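Local atomic coordinates of MmeI (Methylophilus methylotrophus, PDB entry 5HR4), a protein that probably methylates adenine in DNA at N6 using S-adenosyl-L-methionine, as the modification activity of a type IIL restriction-modification enzyme. Residues L232-R243 / F254-E263. Sequence-based numbering, arbitrary orientation.
Sequences LFYVLNTPEQKR and FPYINGKLFE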
loop_
_atom_site.group_PDB
_atom_site.type_symbol
_atom_site.label_atom_id
_atom_site.label_comp_id
_atom_site.label_asym_id
_atom_site.label_seq_id
_atom_site.Cartn_x
_atom_site.Cartn_y
_atom_site.Cartn_z
ATOM N N LEU A 232 -4.288 32.856 25.672
ATOM C CA LEU A 232 -5.421 32.460 24.847
ATOM C C LEU A 232 -5.781 31.009 25.121
ATOM O O LEU A 232 -6.942 30.689 25.414
ATOM C CB LEU A 232 -5.112 32.691 23.371
ATOM C CG LEU A 232 -6.162 32.230 22.344
ATOM C CD1 LEU A 232 -7.563 32.847 22.529
ATOM C CD2 LEU A 232 -5.649 32.510 20.965
ATOM N N PHE A 233 -4.780 30.123 25.109
ATOM C CA PHE A 233 -5.051 28.721 25.415
ATOM C C PHE A 233 -5.675 28.556 26.787
ATOM O O PHE A 233 -6.473 27.636 26.994
ATOM C CB PHE A 233 -3.783 27.883 25.341
ATOM C CG PHE A 233 -3.274 27.665 23.948
ATOM C CD1 PHE A 233 -4.071 27.944 22.841
ATOM C CD2 PHE A 233 -2.008 27.162 23.745
ATOM C CE1 PHE A 233 -3.600 27.728 21.557
ATOM C CE2 PHE A 233 -1.534 26.942 22.463
ATOM C CZ PHE A 233 -2.331 27.220 21.371
ATOM N N TYR A 234 -5.334 29.423 27.740
ATOM C CA TYR A 234 -5.968 29.288 29.044
ATOM C C TYR A 234 -7.410 29.788 29.000
ATOM O O TYR A 234 -8.305 29.148 29.567
ATOM C CB TYR A 234 -5.161 30.006 30.136
ATOM C CG TYR A 234 -5.993 30.275 31.369
ATOM C CD1 TYR A 234 -6.209 29.287 32.335
ATOM C CD2 TYR A 234 -6.614 31.510 31.547
ATOM C CE1 TYR A 234 -7.015 29.546 33.455
ATOM C CE2 TYR A 234 -7.404 31.773 32.656
ATOM C CZ TYR A 234 -7.599 30.798 33.604
ATOM O OH TYR A 234 -8.395 31.098 34.687
ATOM N N VAL A 235 -7.666 30.912 28.314
ATOM C CA VAL A 235 -9.034 31.428 28.233
ATOM C C VAL A 235 -9.956 30.398 27.598
ATOM O O VAL A 235 -11.002 30.054 28.160
ATOM C CB VAL A 235 -9.090 32.755 27.458
ATOM C CG1 VAL A 235 -10.550 33.096 27.146
ATOM C CG2 VAL A 235 -8.460 33.865 28.257
ATOM N N LEU A 236 -9.592 29.896 26.411
ATOM C CA LEU A 236 -10.413 28.906 25.711
ATOM C C LEU A 236 -10.746 27.677 26.562
ATOM O O LEU A 236 -11.581 26.861 26.131
ATOM C CB LEU A 236 -9.711 28.455 24.436
ATOM C CG LEU A 236 -9.454 29.516 23.365
ATOM C CD1 LEU A 236 -8.489 28.963 22.331
ATOM C CD2 LEU A 236 -10.766 29.938 22.699
ATOM N N ASN A 237 -10.115 27.513 27.741
ATOM C CA ASN A 237 -10.442 26.440 28.677
ATOM C C ASN A 237 -11.202 26.937 29.896
ATOM O O ASN A 237 -11.579 26.120 30.744
ATOM C CB ASN A 237 -9.177 25.715 29.151
ATOM C CG ASN A 237 -9.458 24.279 29.659
ATOM O OD1 ASN A 237 -10.299 23.542 29.101
ATOM N ND2 ASN A 237 -8.741 23.876 30.717
ATOM N N THR A 238 -11.435 28.248 30.000
ATOM C CA THR A 238 -12.029 28.856 31.181
ATOM C C THR A 238 -13.461 29.250 30.876
ATOM O O THR A 238 -13.677 30.152 30.055
ATOM C CB THR A 238 -11.241 30.088 31.627
ATOM O OG1 THR A 238 -9.915 29.706 32.021
ATOM C CG2 THR A 238 -11.949 30.763 32.795
ATOM N N PRO A 239 -14.458 28.639 31.510
ATOM C CA PRO A 239 -15.837 29.114 31.340
ATOM C C PRO A 239 -15.955 30.587 31.699
ATOM O O PRO A 239 -15.152 31.134 32.455
ATOM C CB PRO A 239 -16.646 28.232 32.296
ATOM C CG PRO A 239 -15.644 27.619 33.204
ATOM C CD PRO A 239 -14.358 27.532 32.471
ATOM N N GLU A 240 -16.964 31.234 31.125
ATOM C CA GLU A 240 -17.085 32.682 31.275
ATOM C C GLU A 240 -17.307 33.084 32.726
ATOM O O GLU A 240 -16.942 34.197 33.120
ATOM C CB GLU A 240 -18.211 33.197 30.377
ATOM C CG GLU A 240 -18.042 32.681 28.944
ATOM C CD GLU A 240 -18.550 33.644 27.895
ATOM O OE1 GLU A 240 -19.665 34.191 28.083
ATOM O OE2 GLU A 240 -17.831 33.845 26.882
ATOM N N GLN A 241 -17.869 32.184 33.541
ATOM C CA GLN A 241 -18.110 32.499 34.945
ATOM C C GLN A 241 -16.821 32.564 35.764
ATOM O O GLN A 241 -16.824 33.155 36.849
ATOM C CB GLN A 241 -19.068 31.469 35.558
ATOM N N LYS A 242 -15.726 31.976 35.281
ATOM C CA LYS A 242 -14.481 31.919 36.040
ATOM C C LYS A 242 -13.386 32.806 35.453
ATOM O O LYS A 242 -12.234 32.720 35.885
ATOM C CB LYS A 242 -13.996 30.465 36.154
ATOM C CG LYS A 242 -14.993 29.552 36.870
ATOM C CD LYS A 242 -14.657 28.072 36.744
ATOM C CE LYS A 242 -15.531 27.236 37.698
ATOM N NZ LYS A 242 -15.331 25.760 37.528
ATOM N N ARG A 243 -13.712 33.656 34.486
ATOM C CA ARG A 243 -12.744 34.607 33.962
ATOM C C ARG A 243 -12.664 35.829 34.862
ATOM O O ARG A 243 -13.678 36.302 35.383
ATOM C CB ARG A 243 -13.113 35.030 32.543
ATOM C CG ARG A 243 -12.996 33.912 31.526
ATOM C CD ARG A 243 -13.745 34.228 30.201
ATOM N NE ARG A 243 -13.684 33.088 29.300
ATOM C CZ ARG A 243 -13.869 33.130 27.985
ATOM N NH1 ARG A 243 -14.138 34.271 27.360
ATOM N NH2 ARG A 243 -13.768 32.012 27.291
ATOM N N PHE A 254 -13.323 35.586 23.184
ATOM C CA PHE A 254 -13.181 34.211 22.712
ATOM C C PHE A 254 -14.035 33.271 23.546
ATOM O O PHE A 254 -14.051 33.372 24.772
ATOM C CB PHE A 254 -11.726 33.751 22.789
ATOM C CG PHE A 254 -10.851 34.352 21.748
ATOM C CD1 PHE A 254 -10.643 33.700 20.545
ATOM C CD2 PHE A 254 -10.246 35.569 21.960
ATOM C CE1 PHE A 254 -9.839 34.260 19.568
ATOM C CE2 PHE A 254 -9.442 36.133 20.992
ATOM C CZ PHE A 254 -9.242 35.479 19.790
ATOM N N PRO A 255 -14.725 32.334 22.917
ATOM C CA PRO A 255 -15.643 31.473 23.671
ATOM C C PRO A 255 -14.880 30.469 24.508
ATOM O O PRO A 255 -13.701 30.201 24.277
ATOM C CB PRO A 255 -16.440 30.767 22.570
ATOM C CG PRO A 255 -15.413 30.653 21.421
ATOM C CD PRO A 255 -14.587 31.913 21.502
ATOM N N TYR A 256 -15.590 29.881 25.459
ATOM C CA TYR A 256 -15.111 28.697 26.166
ATOM C C TYR A 256 -15.239 27.460 25.270
ATOM O O TYR A 256 -16.306 27.207 24.688
ATOM C CB TYR A 256 -15.907 28.548 27.470
ATOM C CG TYR A 256 -15.795 27.226 28.203
ATOM C CD1 TYR A 256 -14.590 26.807 28.770
ATOM C CD2 TYR A 256 -16.915 26.406 28.369
ATOM C CE1 TYR A 256 -14.500 25.588 29.456
ATOM C CE2 TYR A 256 -16.835 25.193 29.049
ATOM C CZ TYR A 256 -15.631 24.783 29.596
ATOM O OH TYR A 256 -15.566 23.562 30.270
ATOM N N ILE A 257 -14.147 26.693 25.136
ATOM C CA ILE A 257 -14.104 25.546 24.228
ATOM C C ILE A 257 -13.944 24.217 24.986
ATOM O O ILE A 257 -14.672 23.252 24.727
ATOM C CB ILE A 257 -12.991 25.723 23.171
ATOM C CG1 ILE A 257 -13.185 27.037 22.422
ATOM C CG2 ILE A 257 -13.003 24.579 22.183
ATOM C CD1 ILE A 257 -14.270 26.929 21.357
ATOM N N ASN A 258 -12.950 24.130 25.867
ATOM C CA ASN A 258 -12.735 23.015 26.818
ATOM C C ASN A 258 -12.425 21.741 26.048
ATOM O O ASN A 258 -11.646 21.767 25.082
ATOM C CB ASN A 258 -13.892 22.854 27.722
ATOM C CG ASN A 258 -13.629 21.861 28.849
ATOM O OD1 ASN A 258 -14.585 21.398 29.484
ATOM N ND2 ASN A 258 -12.331 21.537 29.122
ATOM N N GLY A 259 -12.992 20.605 26.461
ATOM C CA GLY A 259 -12.656 19.373 25.777
ATOM C C GLY A 259 -11.226 18.941 26.047
ATOM O O GLY A 259 -10.399 19.780 26.411
ATOM N N LYS A 260 -10.914 17.648 25.865
ATOM C CA LYS A 260 -9.536 17.147 25.945
ATOM C C LYS A 260 -8.532 18.005 25.172
ATOM O O LYS A 260 -7.324 17.904 25.403
ATOM C CB LYS A 260 -9.497 15.705 25.419
ATOM C CG LYS A 260 -8.253 14.900 25.795
ATOM C CD LYS A 260 -8.224 13.590 25.011
ATOM C CE LYS A 260 -6.844 12.950 25.057
ATOM N NZ LYS A 260 -6.737 11.754 24.172
ATOM N N LEU A 261 -9.003 18.851 24.266
ATOM C CA LEU A 261 -8.112 19.632 23.421
ATOM C C LEU A 261 -7.484 20.790 24.164
ATOM O O LEU A 261 -6.373 21.186 23.816
ATOM C CB LEU A 261 -8.866 20.149 22.188
ATOM C CG LEU A 261 -8.221 21.168 21.231
ATOM C CD1 LEU A 261 -6.932 20.641 20.629
ATOM C CD2 LEU A 261 -9.189 21.567 20.126
ATOM N N PHE A 262 -8.136 21.347 25.186
ATOM C CA PHE A 262 -7.601 22.555 25.815
ATOM C C PHE A 262 -7.292 22.393 27.305
ATOM O O PHE A 262 -6.951 23.387 27.980
ATOM C CB PHE A 262 -8.554 23.731 25.571
ATOM C CG PHE A 262 -8.428 24.300 24.193
ATOM C CD1 PHE A 262 -7.382 25.155 23.883
ATOM C CD2 PHE A 262 -9.311 23.928 23.183
ATOM C CE1 PHE A 262 -7.229 25.664 22.587
ATOM C CE2 PHE A 262 -9.161 24.428 21.888
ATOM C CZ PHE A 262 -8.113 25.297 21.589
ATOM N N GLU A 263 -7.355 21.162 27.825
ATOM C CA GLU A 263 -7.298 20.975 29.264
ATOM C C GLU A 263 -5.882 21.068 29.801
ATOM O O GLU A 263 -5.691 21.489 30.947
ATOM C CB GLU A 263 -7.922 19.635 29.637
ATOM C CG GLU A 263 -7.101 18.417 29.333
ATOM C CD GLU A 263 -7.823 17.160 29.799
ATOM O OE1 GLU A 263 -8.875 17.321 30.464
ATOM O OE2 GLU A 263 -7.361 16.029 29.505
#
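Arg243 reaches the carbonyl of Phe254 end-on, NH1 and NH2 both donating to that one oxygen, at 2.7 Å from NH1 to Phe254 O; the acceptor lies close to the guanidinium plane. Its NE donates a hydrogen bond to Thr238 O. These edge bonds fix the plane of the group, with Val235 CG1 over one face and Glu240 CG over the opposite one. A leucine in place of Arg243 would probably leave the carbonyls of Phe254 and Thr238 without these donors. Leu236 O accepts from two successive amides, Ile257 N (2.8 Å) and Asn258 N (3.1 Å). With CG of Leu236 anti to its carbonyl carbon (chi1 -63°), CD1 reaches Phe262 CE1 (3.5 Å) and CD2 lies by Ile257 CG1; Leu236 CB sits over a face of the Phe262 ring. Phe233 CD1 meets the edge of that same ring. Leu232 CD1 sits squarely over the Phe254 ring, 3.7 Å from its centroid, and Pro239 CB stands over the face of the Tyr256 ring, 4.2 Å from its centroid. Within the helicase spacer region, this packing joins helix 225-235 and the turn from Val235 to Thr238 to the loop entering helix 259-262; Leu232 and Phe254 touch helix 209-217, Ile257 and Leu261 helix 183-200, and Leu261 also helix 416-440.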